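Local coordinates for protein mannose-specific lectin 2 chain 1 (Colocasia esculenta, PDB 5T20) that binds mannose as a bulb-type lectin domain and, as part of the whole heterotetrameric lectin, agglutinates rabbit erythrocytes, at residues C[30-35]-C[42-47]. Sequence-based numbering, arbitrary orientation.
Sequences DCNLVL and SNTANN. With MAN (alpha-D-mannopyranose), chain S; MAN (alpha-D-mannopyranose), chain B.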
ATOM      1  N   ASP C  30     -24.209  -7.958  -7.815  1.00 13.70           N
ATOM      2  CA  ASP C  30     -24.629  -7.841  -9.215  1.00 13.46           C
ATOM      3  C   ASP C  30     -23.419  -7.790 -10.189  1.00 15.48           C
ATOM      4  O   ASP C  30     -23.622  -7.484 -11.358  1.00 14.35           O
ATOM      5  CB  ASP C  30     -25.534  -6.600  -9.421  1.00 14.64           C
ATOM      6  CG  ASP C  30     -24.839  -5.245  -9.459  1.00 13.82           C
ATOM      7  OD1 ASP C  30     -23.683  -5.145  -8.988  1.00 13.21           O
ATOM      8  OD2 ASP C  30     -25.447  -4.289  -9.955  1.00 13.52           O
ATOM      9  N   CYS C  31     -22.173  -8.026  -9.695  1.00 13.71           N
ATOM     10  CA  CYS C  31     -20.898  -8.070 -10.465  1.00 14.35           C
ATOM     11  C   CYS C  31     -20.309  -6.675 -10.757  1.00 16.00           C
ATOM     12  O   CYS C  31     -19.263  -6.576 -11.414  1.00 15.56           O
ATOM     13  CB  CYS C  31     -21.048  -8.868 -11.759  1.00 16.31           C
ATOM     14  SG  CYS C  31     -19.539  -9.738 -12.276  1.00 20.86           S
ATOM     15  N   ASN C  32     -20.979  -5.609 -10.340  1.00 11.18           N
ATOM     16  CA  ASN C  32     -20.427  -4.280 -10.598  1.00 10.94           C
ATOM     17  C   ASN C  32     -19.459  -3.910  -9.492  1.00 13.99           C
ATOM     18  O   ASN C  32     -19.783  -4.049  -8.304  1.00 13.36           O
ATOM     19  CB  ASN C  32     -21.534  -3.212 -10.726  1.00 12.94           C
ATOM     20  CG  ASN C  32     -21.164  -2.006 -11.576  1.00 18.73           C
ATOM     21  OD1 ASN C  32     -20.104  -1.947 -12.203  1.00 13.70           O
ATOM     22  ND2 ASN C  32     -22.036  -1.001 -11.605  1.00  8.22           N
ATOM     23  N   LEU C  33     -18.247  -3.478  -9.873  1.00  9.31           N
ATOM     24  CA  LEU C  33     -17.247  -3.040  -8.890  1.00  8.22           C
ATOM     25  C   LEU C  33     -17.385  -1.541  -8.817  1.00 12.27           C
ATOM     26  O   LEU C  33     -17.082  -0.868  -9.789  1.00 11.25           O
ATOM     27  CB  LEU C  33     -15.821  -3.502  -9.279  1.00  6.40           C
ATOM     28  CG  LEU C  33     -14.641  -2.986  -8.418  1.00  8.73           C
ATOM     29  CD1 LEU C  33     -14.620  -3.649  -7.010  1.00  6.72           C
ATOM     30  CD2 LEU C  33     -13.301  -3.292  -9.109  1.00  9.70           C
ATOM     31  N   VAL C  34     -17.946  -1.024  -7.710  1.00  9.28           N
ATOM     32  CA  VAL C  34     -18.295   0.389  -7.617  1.00  9.31           C
ATOM     33  C   VAL C  34     -17.511   1.093  -6.525  1.00 12.96           C
ATOM     34  O   VAL C  34     -17.516   0.649  -5.374  1.00 12.91           O
ATOM     35  CB  VAL C  34     -19.831   0.585  -7.395  1.00 11.68           C
ATOM     36  CG1 VAL C  34     -20.201   2.069  -7.362  1.00 11.57           C
ATOM     37  CG2 VAL C  34     -20.650  -0.142  -8.451  1.00 11.62           C
ATOM     38  N   LEU C  35     -16.878   2.216  -6.900  1.00  9.21           N
ATOM     39  CA  LEU C  35     -16.149   3.106  -6.003  1.00 10.08           C
ATOM     40  C   LEU C  35     -17.117   4.230  -5.600  1.00 13.51           C
ATOM     41  O   LEU C  35     -17.213   5.251  -6.275  1.00 12.47           O
ATOM     42  CB  LEU C  35     -14.872   3.622  -6.699  1.00 10.41           C
ATOM     43  CG  LEU C  35     -13.871   4.551  -5.938  1.00 16.42           C
ATOM     44  CD1 LEU C  35     -13.826   4.282  -4.440  1.00 17.82           C
ATOM     45  CD2 LEU C  35     -12.474   4.449  -6.537  1.00 16.36           C
ATOM     46  N   SER C  42     -16.704  -0.360 -12.653  1.00 13.37           N
ATOM     47  CA  SER C  42     -16.227  -1.247 -13.738  1.00 13.35           C
ATOM     48  C   SER C  42     -17.272  -1.336 -14.855  1.00 18.74           C
ATOM     49  O   SER C  42     -16.928  -1.716 -15.976  1.00 17.40           O
ATOM     50  CB  SER C  42     -15.899  -2.643 -13.207  1.00 15.30           C
ATOM     51  OG  SER C  42     -17.008  -3.267 -12.576  1.00 13.55           O
ATOM     52  N   ASN C  43     -18.547  -0.941 -14.556  1.00 16.43           N
ATOM     53  CA  ASN C  43     -19.671  -0.957 -15.509  1.00 16.36           C
ATOM     54  C   ASN C  43     -19.998  -2.383 -15.959  1.00 17.21           C
ATOM     55  O   ASN C  43     -20.240  -2.633 -17.145  1.00 16.84           O
ATOM     56  CB  ASN C  43     -19.415  -0.046 -16.737  1.00 20.32           C
ATOM     57  CG  ASN C  43     -19.836   1.373 -16.513  1.00 54.98           C
ATOM     58  OD1 ASN C  43     -20.990   1.651 -16.191  1.00 54.96           O
ATOM     59  ND2 ASN C  43     -18.920   2.306 -16.696  1.00 48.25           N
ATOM     60  N   THR C  44     -20.020  -3.312 -14.992  1.00 12.26           N
ATOM     61  CA  THR C  44     -20.260  -4.718 -15.237  1.00 10.54           C
ATOM     62  C   THR C  44     -21.445  -5.232 -14.419  1.00 14.46           C
ATOM     63  O   THR C  44     -21.486  -6.415 -14.093  1.00 14.55           O
ATOM     64  CB  THR C  44     -18.965  -5.510 -14.969  1.00 16.54           C
ATOM     65  OG1 THR C  44     -18.463  -5.103 -13.696  1.00 17.20           O
ATOM     66  CG2 THR C  44     -17.899  -5.276 -16.043  1.00 15.26           C
ATOM     67  N   ALA C  45     -22.460  -4.379 -14.176  1.00 11.99           N
ATOM     68  CA  ALA C  45     -23.679  -4.783 -13.480  1.00 12.15           C
ATOM     69  C   ALA C  45     -24.426  -5.834 -14.309  1.00 15.20           C
ATOM     70  O   ALA C  45     -24.557  -5.680 -15.528  1.00 16.87           O
ATOM     71  CB  ALA C  45     -24.572  -3.571 -13.214  1.00 12.85           C
ATOM     72  N   ASN C  46     -24.869  -6.932 -13.644  1.00 11.08           N
ATOM     73  CA  ASN C  46     -25.585  -8.082 -14.226  1.00 11.56           C
ATOM     74  C   ASN C  46     -24.701  -8.923 -15.177  1.00 17.37           C
ATOM     75  O   ASN C  46     -25.238  -9.720 -15.952  1.00 17.82           O
ATOM     76  CB  ASN C  46     -26.849  -7.616 -14.984  1.00 13.65           C
ATOM     77  CG  ASN C  46     -27.669  -6.550 -14.308  1.00 25.68           C
ATOM     78  OD1 ASN C  46     -27.793  -6.516 -13.076  1.00 22.97           O
ATOM     79  ND2 ASN C  46     -28.161  -5.592 -15.107  1.00 13.26           N
ATOM     80  N   ASN C  47     -23.359  -8.767 -15.123  1.00 15.79           N
ATOM     81  CA  ASN C  47     -22.427  -9.508 -16.007  1.00 17.33           C
ATOM     82  C   ASN C  47     -22.005 -10.869 -15.429  1.00 22.68           C
ATOM     83  O   ASN C  47     -21.184 -11.577 -16.038  1.00 23.72           O
ATOM     84  CB  ASN C  47     -21.173  -8.672 -16.314  1.00 17.92           C
ATOM     85  CG  ASN C  47     -21.347  -7.616 -17.374  1.00 33.22           C
ATOM     86  OD1 ASN C  47     -22.416  -7.019 -17.538  1.00 30.96           O
ATOM     87  ND2 ASN C  47     -20.284  -7.358 -18.117  1.00 23.14           N
TER
HETATM   88  C1  MAN S   1     -25.638   0.024 -11.196  1.00 15.84           C
HETATM   89  C2  MAN S   1     -25.688  -1.031 -10.068  1.00 14.93           C
HETATM   90  C3  MAN S   1     -25.880  -0.348  -8.717  1.00 16.45           C
HETATM   91  C4  MAN S   1     -24.818   0.726  -8.535  1.00 15.95           C
HETATM   92  C5  MAN S   1     -24.778   1.687  -9.729  1.00 17.19           C
HETATM   93  C6  MAN S   1     -23.593   2.659  -9.568  1.00 21.47           C
HETATM   94  O1  MAN S   1     -26.884   0.714 -11.292  1.00 20.41           O
HETATM   95  O2  MAN S   1     -24.449  -1.762 -10.046  1.00 14.66           O
HETATM   96  O3  MAN S   1     -25.740  -1.322  -7.657  1.00 16.76           O
HETATM   97  O4  MAN S   1     -25.138   1.444  -7.366  1.00 15.79           O
HETATM   98  O5  MAN S   1     -24.594   0.954 -10.960  1.00 13.87           O
HETATM   99  O6  MAN S   1     -23.591   3.607 -10.645  1.00 27.08           O
HETATM  100  C1  MAN B   2     -26.821  -1.273  -6.705  1.00 14.27           C
HETATM  101  C2  MAN B   2     -26.414  -2.115  -5.487  1.00 14.50           C
HETATM  102  C3  MAN B   2     -26.374  -3.608  -5.869  1.00 15.41           C
HETATM  103  C4  MAN B   2     -27.717  -4.038  -6.440  1.00 15.89           C
HETATM  104  C5  MAN B   2     -28.050  -3.155  -7.658  1.00 15.72           C
HETATM  105  C6  MAN B   2     -29.369  -3.590  -8.284  1.00 18.91           C
HETATM  106  O2  MAN B   2     -27.354  -1.916  -4.412  1.00 15.90           O
HETATM  107  O3  MAN B   2     -26.125  -4.402  -4.697  1.00 16.10           O
HETATM  108  O4  MAN B   2     -27.651  -5.462  -6.809  1.00 17.25           O
HETATM  109  O5  MAN B   2     -28.094  -1.745  -7.287  1.00 13.84           O
HETATM  110  O6  MAN B   2     -30.429  -3.334  -7.363  1.00 21.05           O
HETATM  111  O   HOH W   1     -27.689  -4.623 -11.148  1.00 18.58           O
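Ser42 and Thr44 form the tight, buried side of this contact with Cys31, Asn32 and Leu33. Leu33 N donates to Ser42 OG at 3.0 Å, and Ser42 N returns a bond to Leu33 O at 2.9 Å. Ser42 OG donates a hydrogen bond to Thr44 OG1, and Thr44 OG1 donates in turn to Cys31 O at 2.8 Å. The two hydroxyls bridge Leu33 N and Cys31 O, both on the backbone of 30-35, in a chain of three hydrogen bonds. With chi1 at 49°, Thr44 OG1 sits between its own N and carbonyl carbon, which turns it to Cys31. Behind this part lie Ile63 and Val71, and Cys31 is disulfide-bonded to Cys51.

Segment 30-35 falls in what is taken to be the first carbohydrate-binding motif of the bulb-type lectin fold. Asn32 links loop and sugar. Its OD1 takes Thr44 N at 3.1 Å, from above the amide plane. Its ND2 donates to O2 of the chain S mannose at 3.0 Å and also bonds Gln41. An Asx turn, Asn32 N to Asp30 OD1, leaves Asp30 OD2 to accept from the same O2 at 2.7 Å. Tyr36 and Asn29 also hydrogen-bond mannose.

Toward solvent the contact thins. Asn46, in the type II turn from Thr44 to Asn47, still donates its N to Asp30 O at 2.7 Å. The exposed Asn46 side chain is linked to Asp30 by a water that donates to Asp30 OD2 and Asn46 OD1.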